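Local coordinates for cell division protein FtsI/penicillin binding protein 2 (Legionella pneumophila subsp. pneumophila ATCC 43290, PDB 4ZTK), which probably cross-links peptidoglycan stem peptides as a D,D-transpeptidase of the penicillin-binding protein family during cell division, at residues I189-A200 and Y266-L277. Residues are numbered along the deposited sequence; the frame is centred on the assembly and turned at random.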
ATOM      1  N   ILE A 189       2.399  -5.558  -7.595  1.00 32.74           N
ATOM      2  CA  ILE A 189       1.504  -5.938  -6.508  1.00 35.15           C
ATOM      3  C   ILE A 189       2.282  -6.781  -5.500  1.00 31.00           C
ATOM      4  O   ILE A 189       2.219  -6.542  -4.296  1.00 28.47           O
ATOM      5  CB  ILE A 189       0.291  -6.741  -7.024  1.00 37.08           C
ATOM      6  CG1 ILE A 189      -0.583  -5.864  -7.920  1.00 34.21           C
ATOM      7  CG2 ILE A 189      -0.523  -7.274  -5.865  1.00 33.48           C
ATOM      8  CD1 ILE A 189      -1.124  -4.639  -7.215  1.00 32.99           C
ATOM      9  N   GLU A 190       3.042  -7.743  -6.014  1.00 29.36           N
ATOM     10  CA  GLU A 190       3.848  -8.633  -5.181  1.00 31.05           C
ATOM     11  C   GLU A 190       4.905  -7.910  -4.339  1.00 34.61           C
ATOM     12  O   GLU A 190       5.057  -8.192  -3.151  1.00 33.12           O
ATOM     13  CB  GLU A 190       4.521  -9.708  -6.040  1.00 34.57           C
ATOM     14  CG  GLU A 190       5.295 -10.747  -5.234  1.00 39.74           C
ATOM     15  CD  GLU A 190       5.822 -11.892  -6.090  1.00 58.47           C
ATOM     16  OE1 GLU A 190       5.873 -13.037  -5.590  1.00 62.19           O
ATOM     17  OE2 GLU A 190       6.189 -11.648  -7.259  1.00 61.33           O
ATOM     18  N   SER A 191       5.645  -6.988  -4.944  1.00 33.47           N
ATOM     19  CA  SER A 191       6.722  -6.331  -4.209  1.00 30.34           C
ATOM     20  C   SER A 191       6.146  -5.370  -3.175  1.00 25.85           C
ATOM     21  O   SER A 191       6.660  -5.261  -2.063  1.00 30.26           O
ATOM     22  CB  SER A 191       7.688  -5.608  -5.154  1.00 30.05           C
ATOM     23  OG  SER A 191       7.141  -4.388  -5.628  1.00 29.92           O
ATOM     24  N   LEU A 192       5.061  -4.692  -3.535  1.00 26.39           N
ATOM     25  CA  LEU A 192       4.458  -3.713  -2.636  1.00 23.99           C
ATOM     26  C   LEU A 192       3.851  -4.365  -1.392  1.00 33.95           C
ATOM     27  O   LEU A 192       4.056  -3.891  -0.272  1.00 29.21           O
ATOM     28  CB  LEU A 192       3.417  -2.859  -3.367  1.00 25.75           C
ATOM     29  CG  LEU A 192       2.814  -1.709  -2.548  1.00 27.75           C
ATOM     30  CD1 LEU A 192       3.906  -0.778  -1.993  1.00 25.81           C
ATOM     31  CD2 LEU A 192       1.794  -0.918  -3.370  1.00 24.31           C
ATOM     32  N   ILE A 193       3.117  -5.458  -1.582  1.00 30.57           N
ATOM     33  CA  ILE A 193       2.498  -6.126  -0.443  1.00 27.69           C
ATOM     34  C   ILE A 193       3.559  -6.783   0.445  1.00 26.37           C
ATOM     35  O   ILE A 193       3.388  -6.891   1.663  1.00 24.87           O
ATOM     36  CB  ILE A 193       1.391  -7.133  -0.873  1.00 26.73           C
ATOM     37  CG1 ILE A 193       0.513  -7.514   0.326  1.00 30.22           C
ATOM     38  CG2 ILE A 193       1.994  -8.370  -1.536  1.00 23.46           C
ATOM     39  CD1 ILE A 193      -0.675  -8.411  -0.026  1.00 28.38           C
ATOM     40  N   LYS A 194       4.670  -7.197  -0.158  1.00 23.21           N
ATOM     41  CA  LYS A 194       5.758  -7.776   0.622  1.00 28.73           C
ATOM     42  C   LYS A 194       6.423  -6.714   1.498  1.00 31.99           C
ATOM     43  O   LYS A 194       6.844  -6.998   2.621  1.00 33.47           O
ATOM     44  CB  LYS A 194       6.782  -8.476  -0.282  1.00 31.80           C
ATOM     45  CG  LYS A 194       6.323  -9.849  -0.776  1.00 34.15           C
ATOM     46  CD  LYS A 194       7.346 -10.484  -1.709  1.00 37.31           C
ATOM     47  CE  LYS A 194       6.887 -11.857  -2.186  1.00 42.66           C
ATOM     48  NZ  LYS A 194       6.945 -12.892  -1.112  1.00 44.57           N
ATOM     49  N   SER A 195       6.502  -5.490   0.986  1.00 25.29           N
ATOM     50  CA  SER A 195       7.019  -4.379   1.775  1.00 26.29           C
ATOM     51  C   SER A 195       6.111  -4.104   2.972  1.00 28.39           C
ATOM     52  O   SER A 195       6.586  -3.893   4.088  1.00 24.35           O
ATOM     53  CB  SER A 195       7.171  -3.127   0.910  1.00 24.62           C
ATOM     54  OG  SER A 195       8.132  -3.355  -0.111  1.00 31.45           O
ATOM     55  N   TYR A 196       4.801  -4.115   2.745  1.00 25.34           N
ATOM     56  CA  TYR A 196       3.866  -3.949   3.852  1.00 25.82           C
ATOM     57  C   TYR A 196       3.912  -5.136   4.821  1.00 27.65           C
ATOM     58  O   TYR A 196       3.688  -4.977   6.021  1.00 31.28           O
ATOM     59  CB  TYR A 196       2.444  -3.674   3.348  1.00 27.69           C
ATOM     60  CG  TYR A 196       2.206  -2.197   3.159  1.00 28.16           C
ATOM     61  CD1 TYR A 196       2.541  -1.567   1.973  1.00 26.88           C
ATOM     62  CD2 TYR A 196       1.687  -1.426   4.186  1.00 27.67           C
ATOM     63  CE1 TYR A 196       2.348  -0.205   1.807  1.00 22.58           C
ATOM     64  CE2 TYR A 196       1.493  -0.069   4.033  1.00 27.62           C
ATOM     65  CZ  TYR A 196       1.829   0.535   2.843  1.00 23.36           C
ATOM     66  OH  TYR A 196       1.639   1.885   2.684  1.00 23.26           O
ATOM     67  N   ALA A 197       4.237  -6.315   4.302  1.00 24.30           N
ATOM     68  CA  ALA A 197       4.361  -7.498   5.149  1.00 29.15           C
ATOM     69  C   ALA A 197       5.470  -7.307   6.181  1.00 35.69           C
ATOM     70  O   ALA A 197       5.388  -7.820   7.296  1.00 35.56           O
ATOM     71  CB  ALA A 197       4.608  -8.742   4.311  1.00 26.51           C
ATOM     72  N   ILE A 198       6.498  -6.549   5.816  1.00 34.55           N
ATOM     73  CA  ILE A 198       7.588  -6.266   6.741  1.00 31.94           C
ATOM     74  C   ILE A 198       7.079  -5.479   7.953  1.00 31.97           C
ATOM     75  O   ILE A 198       7.412  -5.792   9.097  1.00 30.33           O
ATOM     76  CB  ILE A 198       8.741  -5.518   6.049  1.00 33.18           C
ATOM     77  CG1 ILE A 198       9.374  -6.414   4.979  1.00 33.28           C
ATOM     78  CG2 ILE A 198       9.787  -5.085   7.072  1.00 36.53           C
ATOM     79  CD1 ILE A 198      10.533  -5.775   4.236  1.00 33.96           C
ATOM     80  N   LEU A 199       6.255  -4.470   7.696  1.00 28.09           N
ATOM     81  CA  LEU A 199       5.664  -3.681   8.770  1.00 31.45           C
ATOM     82  C   LEU A 199       4.750  -4.540   9.634  1.00 33.20           C
ATOM     83  O   LEU A 199       4.725  -4.397  10.854  1.00 38.39           O
ATOM     84  CB  LEU A 199       4.879  -2.498   8.203  1.00 26.76           C
ATOM     85  CG  LEU A 199       5.655  -1.502   7.339  1.00 30.23           C
ATOM     86  CD1 LEU A 199       4.705  -0.451   6.770  1.00 27.17           C
ATOM     87  CD2 LEU A 199       6.778  -0.843   8.133  1.00 28.54           C
ATOM     88  N   ALA A 200       4.004  -5.437   8.994  1.00 28.74           N
ATOM     89  CA  ALA A 200       3.105  -6.328   9.707  1.00 33.60           C
ATOM     90  C   ALA A 200       3.889  -7.351  10.522  1.00 40.04           C
ATOM     91  O   ALA A 200       3.382  -7.894  11.499  1.00 40.70           O
ATOM     92  CB  ALA A 200       2.159  -7.029   8.734  1.00 28.52           C
ATOM     93  N   TYR A 266      -2.906  -4.128   6.940  1.00 30.83           N
ATOM     94  CA  TYR A 266      -2.843  -5.423   7.592  1.00 31.36           C
ATOM     95  C   TYR A 266      -3.755  -5.452   8.814  1.00 30.95           C
ATOM     96  O   TYR A 266      -4.096  -4.406   9.368  1.00 30.81           O
ATOM     97  CB  TYR A 266      -1.397  -5.783   7.952  1.00 26.28           C
ATOM     98  CG  TYR A 266      -0.681  -4.734   8.778  1.00 25.91           C
ATOM     99  CD1 TYR A 266      -0.823  -4.696  10.157  1.00 30.95           C
ATOM    100  CD2 TYR A 266       0.146  -3.793   8.180  1.00 27.39           C
ATOM    101  CE1 TYR A 266      -0.170  -3.748  10.922  1.00 33.09           C
ATOM    102  CE2 TYR A 266       0.814  -2.842   8.937  1.00 24.93           C
ATOM    103  CZ  TYR A 266       0.647  -2.823  10.308  1.00 36.67           C
ATOM    104  OH  TYR A 266       1.295  -1.880  11.073  1.00 36.26           O
ATOM    105  N   VAL A 267      -4.150  -6.655   9.225  1.00 28.66           N
ATOM    106  CA  VAL A 267      -5.214  -6.812  10.210  1.00 30.21           C
ATOM    107  C   VAL A 267      -5.109  -8.174  10.900  1.00 33.31           C
ATOM    108  O   VAL A 267      -4.739  -9.159  10.261  1.00 36.45           O
ATOM    109  CB  VAL A 267      -6.606  -6.658   9.526  1.00 47.75           C
ATOM    110  CG1 VAL A 267      -6.853  -7.783   8.530  1.00 41.03           C
ATOM    111  CG2 VAL A 267      -7.725  -6.608  10.544  1.00 43.29           C
ATOM    112  N   PRO A 268      -5.369  -8.231  12.224  1.00 33.43           N
ATOM    113  CA  PRO A 268      -5.547  -7.112  13.159  1.00 35.55           C
ATOM    114  C   PRO A 268      -4.219  -6.390  13.350  1.00 46.48           C
ATOM    115  O   PRO A 268      -3.183  -7.037  13.271  1.00 46.85           O
ATOM    116  CB  PRO A 268      -5.959  -7.803  14.468  1.00 36.22           C
ATOM    117  CG  PRO A 268      -6.455  -9.162  14.060  1.00 37.03           C
ATOM    118  CD  PRO A 268      -5.599  -9.531  12.879  1.00 34.89           C
ATOM    119  N   ALA A 269      -4.244  -5.084  13.587  1.00 44.63           N
ATOM    120  CA  ALA A 269      -3.002  -4.315  13.663  1.00 44.85           C
ATOM    121  C   ALA A 269      -2.087  -4.785  14.793  1.00 46.86           C
ATOM    122  O   ALA A 269      -0.868  -4.836  14.629  1.00 42.70           O
ATOM    123  CB  ALA A 269      -3.301  -2.835  13.801  1.00 40.42           C
ATOM    124  N   ASP A 270      -2.686  -5.139  15.926  1.00 47.35           N
ATOM    125  CA  ASP A 270      -1.938  -5.509  17.128  1.00 60.12           C
ATOM    126  C   ASP A 270      -1.233  -6.858  17.010  1.00 67.45           C
ATOM    127  O   ASP A 270      -0.242  -7.109  17.697  1.00 77.27           O
ATOM    128  CB  ASP A 270      -2.856  -5.497  18.354  1.00 71.40           C
ATOM    129  CG  ASP A 270      -4.125  -6.307  18.144  1.00 79.48           C
ATOM    130  OD1 ASP A 270      -4.545  -7.012  19.086  1.00 79.38           O
ATOM    131  OD2 ASP A 270      -4.704  -6.234  17.039  1.00 85.16           O
ATOM    132  N   ASN A 271      -1.750  -7.725  16.145  1.00 59.44           N
ATOM    133  CA  ASN A 271      -1.131  -9.020  15.890  1.00 55.09           C
ATOM    134  C   ASN A 271      -1.602  -9.560  14.549  1.00 46.18           C
ATOM    135  O   ASN A 271      -2.462 -10.433  14.496  1.00 49.11           O
ATOM    136  CB  ASN A 271      -1.460 -10.006  17.011  1.00 59.89           C
ATOM    137  CG  ASN A 271      -0.536 -11.201  17.021  1.00 71.23           C
ATOM    138  OD1 ASN A 271      -0.263 -11.799  15.981  1.00 76.62           O
ATOM    139  ND2 ASN A 271      -0.035 -11.550  18.201  1.00 79.98           N
ATOM    140  N   PRO A 272      -1.022  -9.036  13.460  1.00 36.30           N
ATOM    141  CA  PRO A 272      -1.503  -9.220  12.086  1.00 33.05           C
ATOM    142  C   PRO A 272      -1.720 -10.670  11.702  1.00 36.15           C
ATOM    143  O   PRO A 272      -0.914 -11.532  12.029  1.00 36.52           O
ATOM    144  CB  PRO A 272      -0.380  -8.605  11.248  1.00 33.20           C
ATOM    145  CG  PRO A 272       0.194  -7.561  12.138  1.00 35.04           C
ATOM    146  CD  PRO A 272       0.181  -8.188  13.501  1.00 37.41           C
ATOM    147  N   ARG A 273      -2.820 -10.920  11.006  1.00 35.73           N
ATOM    148  CA  ARG A 273      -3.113 -12.241  10.480  1.00 42.35           C
ATOM    149  C   ARG A 273      -3.013 -12.206   8.959  1.00 40.62           C
ATOM    150  O   ARG A 273      -2.632 -13.195   8.332  1.00 35.48           O
ATOM    151  CB  ARG A 273      -4.509 -12.684  10.917  1.00 49.60           C
ATOM    152  CG  ARG A 273      -4.814 -14.149  10.663  1.00 58.72           C
ATOM    153  CD  ARG A 273      -5.178 -14.858  11.956  1.00 71.27           C
ATOM    154  NE  ARG A 273      -6.246 -14.172  12.678  1.00 78.41           N
ATOM    155  CZ  ARG A 273      -7.542 -14.421  12.510  1.00 88.43           C
ATOM    156  NH1 ARG A 273      -8.445 -13.750  13.212  1.00 94.61           N
ATOM    157  NH2 ARG A 273      -7.935 -15.339  11.638  1.00 88.25           N
ATOM    158  N   TYR A 274      -3.352 -11.061   8.370  1.00 27.09           N
ATOM    159  CA  TYR A 274      -3.340 -10.921   6.919  1.00 25.46           C
ATOM    160  C   TYR A 274      -2.775  -9.575   6.498  1.00 29.39           C
ATOM    161  O   TYR A 274      -3.012  -8.561   7.145  1.00 30.16           O
ATOM    162  CB  TYR A 274      -4.752 -11.075   6.342  1.00 32.10           C
ATOM    163  CG  TYR A 274      -5.453 -12.346   6.755  1.00 36.27           C
ATOM    164  CD1 TYR A 274      -5.122 -13.560   6.179  1.00 40.60           C
ATOM    165  CD2 TYR A 274      -6.448 -12.328   7.723  1.00 36.31           C
ATOM    166  CE1 TYR A 274      -5.762 -14.732   6.557  1.00 47.24           C
ATOM    167  CE2 TYR A 274      -7.093 -13.486   8.105  1.00 38.13           C
ATOM    168  CZ  TYR A 274      -6.747 -14.688   7.519  1.00 48.22           C
ATOM    169  OH  TYR A 274      -7.386 -15.845   7.903  1.00 55.61           O
ATOM    170  N   VAL A 275      -2.024  -9.576   5.405  1.00 25.50           N
ATOM    171  CA  VAL A 275      -1.628  -8.343   4.754  1.00 23.29           C
ATOM    172  C   VAL A 275      -2.460  -8.262   3.488  1.00 28.77           C
ATOM    173  O   VAL A 275      -2.602  -9.257   2.775  1.00 32.24           O
ATOM    174  CB  VAL A 275      -0.134  -8.344   4.383  1.00 24.61           C
ATOM    175  CG1 VAL A 275       0.295  -6.957   3.917  1.00 20.90           C
ATOM    176  CG2 VAL A 275       0.714  -8.809   5.563  1.00 23.90           C
ATOM    177  N   LEU A 276      -3.028  -7.093   3.215  1.00 22.72           N
ATOM    178  CA  LEU A 276      -3.887  -6.936   2.047  1.00 22.55           C
ATOM    179  C   LEU A 276      -3.487  -5.721   1.233  1.00 29.18           C
ATOM    180  O   LEU A 276      -3.080  -4.701   1.786  1.00 28.12           O
ATOM    181  CB  LEU A 276      -5.357  -6.783   2.454  1.00 24.74           C
ATOM    182  CG  LEU A 276      -6.022  -7.817   3.361  1.00 37.66           C
ATOM    183  CD1 LEU A 276      -5.694  -7.564   4.825  1.00 35.11           C
ATOM    184  CD2 LEU A 276      -7.517  -7.787   3.139  1.00 39.15           C
ATOM    185  N   LEU A 277      -3.627  -5.844  -0.081  1.00 28.07           N
ATOM    186  CA  LEU A 277      -3.407  -4.745  -1.007  1.00 24.89           C
ATOM    187  C   LEU A 277      -4.531  -4.762  -2.029  1.00 29.19           C
ATOM    188  O   LEU A 277      -4.813  -5.799  -2.645  1.00 26.88           O
ATOM    189  CB  LEU A 277      -2.052  -4.885  -1.702  1.00 21.54           C
ATOM    190  CG  LEU A 277      -1.727  -3.867  -2.802  1.00 32.44           C
ATOM    191  CD1 LEU A 277      -1.859  -2.437  -2.288  1.00 27.96           C
ATOM    192  CD2 LEU A 277      -0.323  -4.100  -3.362  1.00 28.62           C
TER
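Leu277 sets one methyl, CD2, against Ile189 and Leu192 of the helix 189-200. With CG anti to the backbone N (chi1 175°), its branch reaches the helix backbone: CD2 lies 3.6 Å from Ile189 O and 3.8 Å from Leu192 CD2, the two leucines meeting at about a right angle. Ile193 answers from the helix side. Its extended CG1-CD1 arm, chi1 -164° and chi2 175°, slides past Val275 in the opposite direction, CG1 3.6 Å from Val275 CG1, and ends with CD1 3.5 Å from Val275 O and 4.1 Å from Leu277 CB. The two methyls of Val275 divide the next turn, CG1 against Tyr196 CB and CG2 among Ala197 and Ala200. Ala197 and Ala200, being small, probably allow the last helical turn to come close to strand 259-267, where Ala200 CB sits over one face of the Tyr266 ring, 4.0 Å from its centroid, in a CH-pi contact. Leu199 CB approaches CE2 of the same ring obliquely, and the phenol oxygen continues to Asn223 on helix 216-231. Partly exposed Pro272 closes this dense row, its CG 3.3 Å from Ala200 O; beyond it, on the solvent side, exposed Asp270 and Asn271 are poorly ordered and do not touch the helix. A classic beta bulge, Arg273 and Tyr274 facing Val267, brings the chain back into strand 274-281. The helix thus packs on one face of the central antiparallel sheet of the transpeptidase domain, with Leu276 on the other face against helix 295-310. The ring of Tyr196 reaches from the helix to residues of the probable SxxK active-site motif, where its hydroxyl is hydrogen-bonded to Thr81 O. Across the interface itself, attraction is apolar and CH-pi, so shape and burial, rather than directed polar bonds, set how helix and strands fit.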